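Local atomic coordinates of putative sugar phosphate isomerase (Acidithiobacillus ferrooxidans, PDB entry 3L2H), a protein that probably binds a metal ion through a cupin domain and may act as a sugar phosphate isomerase, its substrate being unknown. Residues H49-H63 with H105-V119. Residues are numbered along the deposited sequence; the frame is centred on the assembly and turned at random. Where two conformers were deposited one is given.
Sequences HLIQIEPGKESTEYH and HSISNDGTETLVCLV. With EDO (1,2-ethanediol), chain N; EDO (1,2-ethanediol), chain O.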
loop_
_atom_site.group_PDB
_atom_site.type_symbol
_atom_site.label_atom_id
_atom_site.label_comp_id
_atom_site.label_asym_id
_atom_site.label_seq_id
_atom_site.Cartn_x
_atom_site.Cartn_y
_atom_site.Cartn_z
ATOM N N HIS B 49 11.329 19.655 -4.031
ATOM C CA HIS B 49 11.230 20.849 -4.843
ATOM C C HIS B 49 12.001 21.995 -4.180
ATOM O O HIS B 49 11.827 22.272 -2.989
ATOM C CB HIS B 49 9.761 21.257 -4.998
ATOM C CG HIS B 49 8.894 20.211 -5.620
ATOM N ND1 HIS B 49 8.768 20.070 -6.991
ATOM C CD2 HIS B 49 8.129 19.233 -5.068
ATOM C CE1 HIS B 49 7.925 19.082 -7.249
ATOM N NE2 HIS B 49 7.524 18.559 -6.100
ATOM N N LEU B 50 12.819 22.666 -4.963
ATOM C CA LEU B 50 13.417 23.920 -4.536
ATOM C C LEU B 50 12.569 25.045 -5.137
ATOM O O LEU B 50 12.406 25.149 -6.358
ATOM C CB LEU B 50 14.868 23.992 -4.942
ATOM C CG LEU B 50 15.475 25.234 -4.272
ATOM C CD1 LEU B 50 16.781 24.887 -3.618
ATOM C CD2 LEU B 50 15.581 26.415 -5.248
ATOM N N ILE B 51 11.955 25.834 -4.278
ATOM C CA ILE B 51 10.983 26.835 -4.731
ATOM C C ILE B 51 11.470 28.229 -4.400
ATOM O O ILE B 51 12.203 28.432 -3.422
ATOM C CB ILE B 51 9.534 26.573 -4.158
ATOM C CG1 ILE B 51 9.454 26.906 -2.675
ATOM C CG2 ILE B 51 9.127 25.122 -4.383
ATOM C CD1 ILE B 51 8.044 26.985 -2.118
ATOM N N GLN B 52 11.087 29.171 -5.244
ATOM C CA GLN B 52 11.371 30.586 -5.035
ATOM C C GLN B 52 10.025 31.325 -5.105
ATOM O O GLN B 52 9.314 31.177 -6.097
ATOM C CB GLN B 52 12.326 31.146 -6.092
ATOM C CG GLN B 52 13.603 30.329 -6.274
ATOM C CD GLN B 52 14.385 30.749 -7.501
ATOM O OE1 GLN B 52 13.850 31.407 -8.397
ATOM N NE2 GLN B 52 15.674 30.375 -7.552
ATOM N N ILE B 53 9.731 32.092 -4.055
ATOM C CA ILE B 53 8.516 32.861 -3.902
ATOM C C ILE B 53 8.921 34.302 -3.777
ATOM O O ILE B 53 9.612 34.698 -2.807
ATOM C CB ILE B 53 7.756 32.437 -2.634
ATOM C CG1 ILE B 53 7.522 30.926 -2.637
ATOM C CG2 ILE B 53 6.451 33.240 -2.484
ATOM C CD1 ILE B 53 6.803 30.429 -1.406
ATOM N N GLU B 54 8.497 35.106 -4.733
ATOM C CA GLU B 54 8.840 36.518 -4.718
ATOM C C GLU B 54 7.983 37.304 -3.733
ATOM O O GLU B 54 6.897 36.860 -3.328
ATOM C CB GLU B 54 8.745 37.128 -6.124
ATOM C CG GLU B 54 9.723 36.575 -7.130
ATOM C CD GLU B 54 11.192 36.536 -6.661
ATOM O OE1 GLU B 54 11.600 37.306 -5.790
ATOM O OE2 GLU B 54 11.976 35.711 -7.176
ATOM N N PRO B 55 8.487 38.483 -3.311
ATOM C CA PRO B 55 7.699 39.304 -2.378
ATOM C C PRO B 55 6.292 39.544 -2.905
ATOM O O PRO B 55 6.106 39.807 -4.088
ATOM C CB PRO B 55 8.510 40.597 -2.296
ATOM C CG PRO B 55 9.908 40.146 -2.474
ATOM C CD PRO B 55 9.817 39.062 -3.544
ATOM N N GLY B 56 5.306 39.395 -2.031
ATOM C CA GLY B 56 3.917 39.540 -2.394
ATOM C C GLY B 56 3.229 38.266 -2.852
ATOM O O GLY B 56 2.034 38.283 -3.071
ATOM N N LYS B 57 3.954 37.153 -3.013
ATOM C CA LYS B 57 3.353 35.930 -3.492
ATOM C C LYS B 57 3.265 34.895 -2.379
ATOM O O LYS B 57 3.712 35.125 -1.299
ATOM C CB LYS B 57 4.127 35.396 -4.685
ATOM C CG LYS B 57 4.332 36.420 -5.789
ATOM C CD LYS B 57 3.028 36.897 -6.398
ATOM C CE LYS B 57 3.315 37.771 -7.607
ATOM N NZ LYS B 57 2.120 38.562 -7.945
ATOM N N GLU B 58 2.643 33.762 -2.667
ATOM C CA GLU B 58 2.369 32.754 -1.677
ATOM C C GLU B 58 2.785 31.400 -2.212
ATOM O O GLU B 58 2.934 31.205 -3.409
ATOM C CB GLU B 58 0.881 32.685 -1.335
ATOM C CG GLU B 58 0.264 33.861 -0.616
ATOM C CD GLU B 58 -1.217 33.554 -0.356
ATOM O OE1 GLU B 58 -1.559 32.649 0.474
ATOM O OE2 GLU B 58 -2.023 34.100 -1.090
ATOM N N SER B 59 2.911 30.447 -1.304
ATOM C CA SER B 59 3.425 29.134 -1.639
ATOM C C SER B 59 2.386 28.203 -2.244
ATOM O O SER B 59 2.754 27.244 -2.942
ATOM C CB SER B 59 4.026 28.485 -0.367
ATOM O OG SER B 59 3.047 28.113 0.604
ATOM N N THR B 60 1.104 28.483 -1.977
ATOM C CA THR B 60 0.048 27.527 -2.259
ATOM C C THR B 60 -1.316 28.170 -2.018
ATOM O O THR B 60 -1.389 29.335 -1.667
ATOM C CB THR B 60 0.186 26.283 -1.307
ATOM O OG1 THR B 60 -0.653 25.222 -1.762
ATOM C CG2 THR B 60 -0.161 26.676 0.142
ATOM N N GLU B 61 -2.392 27.436 -2.262
ATOM C CA GLU B 61 -3.687 27.809 -1.695
ATOM C C GLU B 61 -3.800 27.092 -0.379
ATOM O O GLU B 61 -3.513 25.888 -0.297
ATOM C CB GLU B 61 -4.845 27.398 -2.603
ATOM C CG GLU B 61 -6.226 27.529 -1.946
ATOM C CD GLU B 61 -6.635 28.959 -1.623
ATOM O OE1 GLU B 61 -5.955 29.894 -2.104
ATOM O OE2 GLU B 61 -7.660 29.190 -0.897
ATOM N N TYR B 62 -4.160 27.820 0.671
ATOM C CA TYR B 62 -4.397 27.274 2.022
ATOM C C TYR B 62 -5.048 25.910 1.948
ATOM O O TYR B 62 -6.149 25.779 1.411
ATOM C CB TYR B 62 -5.285 28.237 2.761
ATOM C CG TYR B 62 -5.509 27.999 4.238
ATOM C CD1 TYR B 62 -4.471 28.120 5.162
ATOM C CD2 TYR B 62 -6.767 27.661 4.710
ATOM C CE1 TYR B 62 -4.697 27.931 6.540
ATOM C CE2 TYR B 62 -7.015 27.489 6.065
ATOM C CZ TYR B 62 -5.979 27.624 6.968
ATOM O OH TYR B 62 -6.237 27.428 8.279
ATOM N N HIS B 63 -4.357 24.885 2.473
ATOM C CA HIS B 63 -4.832 23.522 2.278
ATOM C C HIS B 63 -4.436 22.541 3.394
ATOM O O HIS B 63 -3.527 22.786 4.194
ATOM C CB HIS B 63 -4.328 22.994 0.919
ATOM C CG HIS B 63 -2.861 22.717 0.905
ATOM N ND1 HIS B 63 -1.930 23.644 0.495
ATOM C CD2 HIS B 63 -2.150 21.657 1.375
ATOM C CE1 HIS B 63 -0.716 23.139 0.631
ATOM N NE2 HIS B 63 -0.817 21.949 1.202
ATOM N N HIS B 105 -2.518 24.961 6.023
ATOM C CA HIS B 105 -1.503 25.988 5.977
ATOM C C HIS B 105 -1.313 26.613 4.626
ATOM O O HIS B 105 -1.683 26.043 3.590
ATOM C CB HIS B 105 -0.132 25.391 6.402
ATOM C CG HIS B 105 0.710 24.936 5.259
ATOM N ND1 HIS B 105 0.594 23.686 4.699
ATOM C CD2 HIS B 105 1.681 25.581 4.558
ATOM C CE1 HIS B 105 1.453 23.584 3.690
ATOM N NE2 HIS B 105 2.140 24.718 3.598
ATOM N N SER B 106 -0.688 27.786 4.663
ATOM C CA SER B 106 -0.094 28.412 3.516
ATOM C C SER B 106 1.077 29.280 4.014
ATOM O O SER B 106 1.178 29.582 5.186
ATOM C CB SER B 106 -1.095 29.255 2.707
ATOM O OG SER B 106 -1.689 30.265 3.518
ATOM N N ILE B 107 1.965 29.640 3.098
ATOM C CA ILE B 107 3.069 30.546 3.367
ATOM C C ILE B 107 3.007 31.741 2.412
ATOM O O ILE B 107 2.757 31.571 1.204
ATOM C CB ILE B 107 4.429 29.835 3.187
ATOM C CG1 ILE B 107 4.645 28.801 4.292
ATOM C CG2 ILE B 107 5.631 30.838 3.184
ATOM C CD1 ILE B 107 5.700 27.706 3.967
ATOM N N SER B 108 3.187 32.937 2.981
ATOM C CA SER B 108 3.280 34.182 2.242
ATOM C C SER B 108 4.693 34.736 2.341
ATOM O O SER B 108 5.369 34.562 3.361
ATOM C CB SER B 108 2.326 35.232 2.816
ATOM O OG SER B 108 0.963 34.875 2.633
ATOM N N ASN B 109 5.150 35.369 1.270
ATOM C CA ASN B 109 6.385 36.137 1.334
ATOM C C ASN B 109 5.998 37.602 1.426
ATOM O O ASN B 109 5.667 38.213 0.415
ATOM C CB ASN B 109 7.310 35.898 0.133
ATOM C CG ASN B 109 8.585 36.695 0.229
ATOM O OD1 ASN B 109 8.765 37.454 1.185
ATOM N ND2 ASN B 109 9.468 36.572 -0.775
ATOM N N ASP B 110 5.982 38.145 2.636
ATOM C CA ASP B 110 5.682 39.554 2.822
ATOM C C ASP B 110 6.962 40.331 3.177
ATOM O O ASP B 110 6.875 41.421 3.719
ATOM C CB ASP B 110 4.565 39.782 3.886
ATOM C CG ASP B 110 3.221 39.161 3.485
ATOM O OD1 ASP B 110 2.816 39.294 2.300
ATOM O OD2 ASP B 110 2.540 38.555 4.349
ATOM N N GLY B 111 8.129 39.755 2.871
ATOM C CA GLY B 111 9.414 40.396 3.078
ATOM C C GLY B 111 9.874 41.126 1.827
ATOM O O GLY B 111 9.078 41.387 0.932
ATOM N N THR B 112 11.164 41.437 1.762
ATOM C CA THR B 112 11.735 42.182 0.649
ATOM C C THR B 112 12.726 41.402 -0.224
ATOM O O THR B 112 13.212 41.921 -1.228
ATOM C CB THR B 112 12.469 43.444 1.196
ATOM O OG1 THR B 112 13.427 43.038 2.180
ATOM C CG2 THR B 112 11.501 44.375 1.820
ATOM N N GLU B 113 13.070 40.180 0.157
ATOM C CA GLU B 113 13.935 39.360 -0.687
ATOM C C GLU B 113 13.170 38.093 -1.046
ATOM O O GLU B 113 12.148 37.780 -0.444
ATOM C CB GLU B 113 15.274 39.046 -0.003
ATOM C CG GLU B 113 15.205 38.037 1.116
ATOM C CD GLU B 113 16.524 37.885 1.882
ATOM O OE1 GLU B 113 17.432 37.102 1.460
ATOM O OE2 GLU B 113 16.597 38.506 2.966
ATOM N N THR B 114 13.662 37.374 -2.035
ATOM C CA THR B 114 13.030 36.130 -2.448
ATOM C C THR B 114 13.013 35.143 -1.298
ATOM O O THR B 114 14.010 35.006 -0.592
ATOM C CB THR B 114 13.829 35.479 -3.609
ATOM O OG1 THR B 114 14.043 36.484 -4.611
ATOM C CG2 THR B 114 13.087 34.224 -4.176
ATOM N N LEU B 115 11.911 34.418 -1.153
ATOM C CA LEU B 115 11.826 33.346 -0.154
ATOM C C LEU B 115 12.174 32.069 -0.860
ATOM O O LEU B 115 11.501 31.717 -1.840
ATOM C CB LEU B 115 10.443 33.308 0.467
ATOM C CG LEU B 115 10.098 32.152 1.408
ATOM C CD1 LEU B 115 11.059 32.075 2.606
ATOM C CD2 LEU B 115 8.649 32.291 1.917
ATOM N N VAL B 116 13.224 31.372 -0.396
ATOM C CA VAL B 116 13.691 30.161 -1.058
ATOM C C VAL B 116 13.643 28.973 -0.080
ATOM O O VAL B 116 14.205 29.020 1.001
ATOM C CB VAL B 116 15.111 30.346 -1.662
ATOM C CG1 VAL B 116 15.589 29.088 -2.413
ATOM C CG2 VAL B 116 15.127 31.600 -2.574
ATOM N N CYS B 117 12.909 27.936 -0.461
ATOM C CA CYS B 117 12.661 26.776 0.379
ATOM C C CYS B 117 12.781 25.480 -0.369
ATOM O O CYS B 117 12.611 25.426 -1.589
ATOM C CB CYS B 117 11.211 26.766 0.899
ATOM S SG CYS B 117 10.767 28.251 1.853
ATOM N N LEU B 118 13.039 24.439 0.400
ATOM C CA LEU B 118 12.878 23.082 -0.042
ATOM C C LEU B 118 11.505 22.633 0.422
ATOM O O LEU B 118 11.152 22.819 1.598
ATOM C CB LEU B 118 13.911 22.156 0.579
ATOM C CG LEU B 118 15.268 22.038 -0.026
ATOM C CD1 LEU B 118 16.034 21.009 0.824
ATOM C CD2 LEU B 118 15.137 21.634 -1.532
ATOM N N VAL B 119 10.701 22.135 -0.504
ATOM C CA VAL B 119 9.427 21.538 -0.201
ATOM C C VAL B 119 9.539 20.016 -0.458
ATOM O O VAL B 119 9.951 19.574 -1.547
ATOM C CB VAL B 119 8.283 22.185 -1.002
ATOM C CG1 VAL B 119 6.979 21.447 -0.699
ATOM C CG2 VAL B 119 8.167 23.674 -0.650
HETATM C C1 EDO N . 3.703 24.113 -0.168
HETATM O O1 EDO N . 2.541 23.302 0.112
HETATM C C2 EDO N . 4.243 24.724 1.102
HETATM O O2 EDO N . 3.388 25.834 1.448
HETATM C C1 EDO O . 7.711 37.704 5.775
HETATM O O1 EDO O . 6.370 37.485 5.335
HETATM C C2 EDO O . 7.853 39.122 6.319
HETATM O O2 EDO O . 8.869 39.107 7.309
HETATM O O HOH W 1 2.353 37.511 -0.073
HETATM O O HOH W 2 -0.203 32.520 3.126
HETATM O O HOH W 3 -1.327 21.727 5.455
#
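Ile51 and Val119 meet on the face of antiparallel strands 49-53 and 115-119 that also carries Ile53, Leu115 and Cys117. Ile51 CD1 lies 3.6 Å from Val119 CG2. Ile51 CG1, set between the backbone N and carbonyl carbon (chi1 73°), lies 4.0 Å from Cys117 CB. Leu50 and Val116 touch on the other face. Six backbone hydrogen bonds join the strands.

Beyond the strands, the Asn109 amide lies beside Pro55. Asn109 ND2 donates to Ile53 O at 2.8 Å and to Glu113 O at 3.0 Å. Leu115 N reaches Ile53 O from the opposite face of the carbonyl plane. Asn109 OD1 accepts from Gly111 N, forming an Asx turn. An alanine here would lose all three side-chain bonds and would probably let the 109-114 loop drift from Pro55.

At the polar, still buried end, Ser59 OG accepts a bent bond from Ile107 N at 3.1 Å (141°). The His63 and His105 rings meet obliquely. His105 NE2 hydrogen-bonds O2 of an ethanediol at 2.7 Å. His63 NE2 bonds Glu70, which also binds that ethanediol. With His65, these residues are consistent with a cupin metal site; the ethanediol, probably from the crystallisation liquor, lies where a metal might be expected.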